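Local coordinates for protein B-129 (Sulfolobus virus 1, PDB 2WBT) that is essential for virus function and probably binds DNA through two zinc-binding C2H2-type fingers, at residues 24-27 with 28-31; 61-64 with 65-69. All coordinates share one frame; numbering follows the deposited sequence.

How the contacts relate
Both contacts are local, made between side chains three to five residues apart, at the start of a helix or along it. Contact 1 lies at the opening of helix 26-32, in the N-terminal part of the chain, and contact 2 lies further on, within helix 60-72. They do not touch each other: their centres are about 24 Å apart and their nearest atoms about 13 Å. What they share is the second subunit, which is met at both places. Contact 2 sits nearer the centre of the chain in space, its own centre about 6 Å away against about 23 Å for contact 1, and it backs onto the zinc fingers, with the side chain of Tyr62 about 9 Å from a zinc ion.

Contact 1 of 2, residues 24-27 with 28-31; sequences VTLE and ELKR
Thr25 and Glu28 carry the polar part of this turn, the carboxylate of Glu28 being folded back along the chain so that OE2 reaches Thr25. The Glu28 chain is modelled too close to Val24, and its exact path is doubtful. Two donors of Thr25 grip OE2 of Glu28: Thr25 N on its anti side at 3.1 Å, nearly straight at 162°, and Thr25 OG1 at 2.7 Å from above the carboxylate plane. Such a grip, from the residue just before a helix to the side chain three residues on, is characteristic of the first turn of an alpha-helix. Among charged groups, Glu27 and Arg31 run side by side, one turn apart. Glu27 OE1 lies 3.3 Å from Arg31 NH2 but well out of the guanidinium plane, so charge alone makes this salt bridge. The apolar contact is made by CG1 of Val24 against CB of Leu29 at 3.5 Å, the two side chains crossing at about a right angle. In the backbone, Arg31 N bonds Glu27 O at 3.2 Å. The turn follows strand 20-23 and leads toward helix 37-52; Val24 makes backbone hydrogen bonds to the second subunit, whose His52 packs on Glu27, Glu28 and Arg31.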
loop_
_atom_site.group_PDB
_atom_site.type_symbol
_atom_site.label_atom_id
_atom_site.label_comp_id
_atom_site.label_asym_id
_atom_site.label_seq_id
_atom_site.Cartn_x
_atom_site.Cartn_y
_atom_site.Cartn_z
ATOM N N VAL A 24 3.679 -4.286 -22.459
ATOM C CA VAL A 24 2.505 -3.436 -22.356
ATOM C C VAL A 24 1.923 -3.124 -23.741
ATOM O O VAL A 24 2.621 -3.224 -24.752
ATOM C CB VAL A 24 2.878 -2.142 -21.603
ATOM C CG1 VAL A 24 3.434 -1.090 -22.563
ATOM C CG2 VAL A 24 1.701 -1.621 -20.854
ATOM N N THR A 25 0.644 -2.752 -23.778
ATOM C CA THR A 25 -0.044 -2.424 -25.035
ATOM C C THR A 25 0.417 -1.062 -25.569
ATOM O O THR A 25 1.339 -0.463 -25.018
ATOM C CB THR A 25 -1.585 -2.426 -24.854
ATOM O OG1 THR A 25 -1.971 -1.383 -23.951
ATOM C CG2 THR A 25 -2.058 -3.768 -24.312
ATOM N N LEU A 26 -0.219 -0.581 -26.637
ATOM C CA LEU A 26 0.124 0.725 -27.218
ATOM C C LEU A 26 -0.491 1.910 -26.466
ATOM O O LEU A 26 0.106 2.987 -26.420
ATOM C CB LEU A 26 -0.284 0.788 -28.695
ATOM C CG LEU A 26 0.508 -0.091 -29.667
ATOM C CD1 LEU A 26 -0.048 0.049 -31.077
ATOM C CD2 LEU A 26 1.992 0.253 -29.642
ATOM N N GLU A 27 -1.674 1.717 -25.886
ATOM C CA GLU A 27 -2.379 2.799 -25.189
ATOM C C GLU A 27 -1.677 3.192 -23.890
ATOM O O GLU A 27 -1.490 4.377 -23.611
ATOM C CB GLU A 27 -3.826 2.398 -24.883
ATOM C CG GLU A 27 -4.726 3.579 -24.516
ATOM C CD GLU A 27 -5.973 3.163 -23.756
ATOM O OE1 GLU A 27 -5.840 2.536 -22.684
ATOM O OE2 GLU A 27 -7.089 3.477 -24.224
ATOM N N GLU A 28 -1.294 2.188 -23.110
ATOM C CA GLU A 28 -0.680 2.400 -21.794
ATOM C C GLU A 28 0.840 2.630 -21.870
ATOM O O GLU A 28 1.425 3.219 -20.959
ATOM C CB GLU A 28 -1.020 1.235 -20.858
ATOM C CG GLU A 28 -0.501 -0.112 -21.315
ATOM C CD GLU A 28 -1.321 -1.288 -20.801
ATOM O OE1 GLU A 28 -1.880 -1.196 -19.689
ATOM O OE2 GLU A 28 -1.392 -2.314 -21.511
ATOM N N LEU A 29 1.466 2.158 -22.949
ATOM C CA LEU A 29 2.874 2.469 -23.255
ATOM C C LEU A 29 3.080 3.975 -23.387
ATOM O O LEU A 29 3.975 4.549 -22.764
ATOM C CB LEU A 29 3.299 1.782 -24.561
ATOM C CG LEU A 29 4.570 2.253 -25.277
ATOM C CD1 LEU A 29 5.766 2.247 -24.337
ATOM C CD2 LEU A 29 4.841 1.382 -26.494
ATOM N N LYS A 30 2.248 4.595 -24.217
ATOM C CA LYS A 30 2.274 6.044 -24.420
ATOM C C LYS A 30 1.820 6.779 -23.161
ATOM O O LYS A 30 2.373 7.820 -22.809
ATOM C CB LYS A 30 1.379 6.432 -25.600
ATOM C CG LYS A 30 1.847 5.875 -26.939
ATOM C CD LYS A 30 0.843 6.144 -28.050
ATOM C CE LYS A 30 0.907 7.584 -28.538
ATOM N NZ LYS A 30 -0.141 7.875 -29.555
ATOM N N ARG A 31 0.811 6.223 -22.494
ATOM C CA ARG A 31 0.293 6.777 -21.240
ATOM C C ARG A 31 1.311 6.680 -20.096
ATOM O O ARG A 31 1.251 7.464 -19.149
ATOM C CB ARG A 31 -1.012 6.074 -20.845
ATOM C CG ARG A 31 -1.834 6.810 -19.794
ATOM C CD ARG A 31 -3.104 6.051 -19.414
ATOM N NE ARG A 31 -4.061 5.948 -20.519
ATOM C CZ ARG A 31 -5.361 5.678 -20.386
ATOM N NH1 ARG A 31 -5.904 5.490 -19.185
ATOM N NH2 ARG A 31 -6.130 5.606 -21.466
#

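Contact 2 of 2, residues 61-64 with 65-69; sequences SYLY and RLLAS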
loop_
_atom_site.group_PDB
_atom_site.type_symbol
_atom_site.label_atom_id
_atom_site.label_comp_id
_atom_site.label_asym_id
_atom_site.label_seq_id
_atom_site.Cartn_x
_atom_site.Cartn_y
_atom_site.Cartn_z
ATOM N N SER A 61 -5.053 -7.237 -3.623
ATOM C CA SER A 61 -6.494 -7.220 -3.890
ATOM C C SER A 61 -7.248 -6.435 -2.816
ATOM O O SER A 61 -8.154 -5.661 -3.123
ATOM C CB SER A 61 -7.043 -8.648 -3.949
ATOM O OG SER A 61 -8.362 -8.667 -4.468
ATOM N N TYR A 62 -6.858 -6.642 -1.561
ATOM C CA TYR A 62 -7.457 -5.935 -0.428
ATOM C C TYR A 62 -7.146 -4.438 -0.456
ATOM O O TYR A 62 -8.022 -3.605 -0.217
ATOM C CB TYR A 62 -6.962 -6.532 0.893
ATOM C CG TYR A 62 -7.450 -5.778 2.106
ATOM C CD1 TYR A 62 -8.674 -6.081 2.684
ATOM C CD2 TYR A 62 -6.696 -4.750 2.665
ATOM C CE1 TYR A 62 -9.136 -5.388 3.793
ATOM C CE2 TYR A 62 -7.148 -4.050 3.772
ATOM C CZ TYR A 62 -8.369 -4.374 4.334
ATOM O OH TYR A 62 -8.822 -3.685 5.435
ATOM N N LEU A 63 -5.886 -4.119 -0.739
ATOM C CA LEU A 63 -5.387 -2.744 -0.737
ATOM C C LEU A 63 -6.103 -1.875 -1.776
ATOM O O LEU A 63 -6.518 -0.759 -1.476
ATOM C CB LEU A 63 -3.874 -2.752 -0.986
ATOM C CG LEU A 63 -3.079 -1.466 -0.726
ATOM C CD1 LEU A 63 -1.691 -1.786 -0.168
ATOM C CD2 LEU A 63 -2.975 -0.619 -1.993
ATOM N N TYR A 64 -6.255 -2.402 -2.988
ATOM C CA TYR A 64 -6.919 -1.668 -4.074
ATOM C C TYR A 64 -8.444 -1.668 -3.970
ATOM O O TYR A 64 -9.106 -0.802 -4.548
ATOM C CB TYR A 64 -6.456 -2.199 -5.433
ATOM C CG TYR A 64 -5.067 -1.716 -5.768
ATOM C CD1 TYR A 64 -4.839 -0.378 -6.076
ATOM C CD2 TYR A 64 -3.977 -2.579 -5.744
ATOM C CE1 TYR A 64 -3.566 0.087 -6.367
ATOM C CE2 TYR A 64 -2.697 -2.125 -6.036
ATOM C CZ TYR A 64 -2.499 -0.791 -6.347
ATOM O OH TYR A 64 -1.234 -0.333 -6.639
ATOM N N ARG A 65 -8.995 -2.630 -3.235
ATOM C CA ARG A 65 -10.413 -2.606 -2.872
ATOM C C ARG A 65 -10.666 -1.630 -1.718
ATOM O O ARG A 65 -11.733 -1.016 -1.646
ATOM C CB ARG A 65 -10.907 -4.010 -2.515
ATOM C CG ARG A 65 -11.186 -4.870 -3.742
ATOM C CD ARG A 65 -11.678 -6.268 -3.393
ATOM N NE ARG A 65 -12.869 -6.248 -2.541
ATOM C CZ ARG A 65 -12.959 -6.779 -1.319
ATOM N NH1 ARG A 65 -11.930 -7.409 -0.756
ATOM N NH2 ARG A 65 -14.105 -6.687 -0.650
ATOM N N LEU A 66 -9.688 -1.495 -0.823
ATOM C CA LEU A 66 -9.739 -0.490 0.246
ATOM C C LEU A 66 -9.759 0.915 -0.349
ATOM O O LEU A 66 -10.594 1.743 0.019
ATOM C CB LEU A 66 -8.536 -0.632 1.189
ATOM C CG LEU A 66 -8.324 0.472 2.233
ATOM C CD1 LEU A 66 -9.563 0.652 3.099
ATOM C CD2 LEU A 66 -7.110 0.163 3.092
ATOM N N LEU A 67 -8.830 1.167 -1.268
ATOM C CA LEU A 67 -8.691 2.478 -1.909
ATOM C C LEU A 67 -9.914 2.840 -2.752
ATOM O O LEU A 67 -10.356 3.991 -2.750
ATOM C CB LEU A 67 -7.432 2.517 -2.781
ATOM C CG LEU A 67 -6.099 2.325 -2.050
ATOM C CD1 LEU A 67 -4.955 2.187 -3.043
ATOM C CD2 LEU A 67 -5.841 3.460 -1.085
ATOM N N ALA A 68 -10.446 1.857 -3.473
ATOM C CA ALA A 68 -11.664 2.040 -4.268
ATOM C C ALA A 68 -12.862 2.418 -3.392
ATOM O O ALA A 68 -13.662 3.278 -3.763
ATOM C CB ALA A 68 -11.971 0.778 -5.064
ATOM N N SER A 69 -12.974 1.768 -2.236
ATOM C CA SER A 69 -14.041 2.060 -1.275
ATOM C C SER A 69 -13.847 3.423 -0.618
ATOM O O SER A 69 -14.800 4.189 -0.466
ATOM C CB SER A 69 -14.097 0.979 -0.195
ATOM O OG SER A 69 -14.336 -0.292 -0.774
#
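A chi1 of -167° swings CG of Leu63 away from its backbone N, while Leu67 sets CG beside its own (chi1 -62°), and the two leucines, one turn apart, come to lie alongside each other, pointing the same way. CD2 of Leu63 meets CD1 of Leu67 at 3.6 Å. The same CD2 also sits over the centre of one face of the Tyr64 ring, 4.2 Å above its plane. That ring runs beside Leu67 too, with CD1 of Tyr64 4.0 Å from CD1 of Leu67, so the three side chains form one apolar cluster. On another side of the helix, CE2 of Tyr62 approaches CD2 of Leu66 obliquely at 4.3 Å. Backbone bonds from each N to the O four residues earlier hold the helix, including Leu66 N to Tyr62 O at 2.8 Å and Leu67 N to Leu63 O at 3.0 Å. Leu63 and Tyr64 pack on their own counterparts in the second subunit. Tyr62 OH is bonded to Pro78 O, and Ser69 OG to Leu81 O. This is an amphipathic alpha-helix that joins a dimer interface to the CxxC loop of the first C2H2-type finger, whose zinc is held here by Cys77, Cys80, His93 and Glu98.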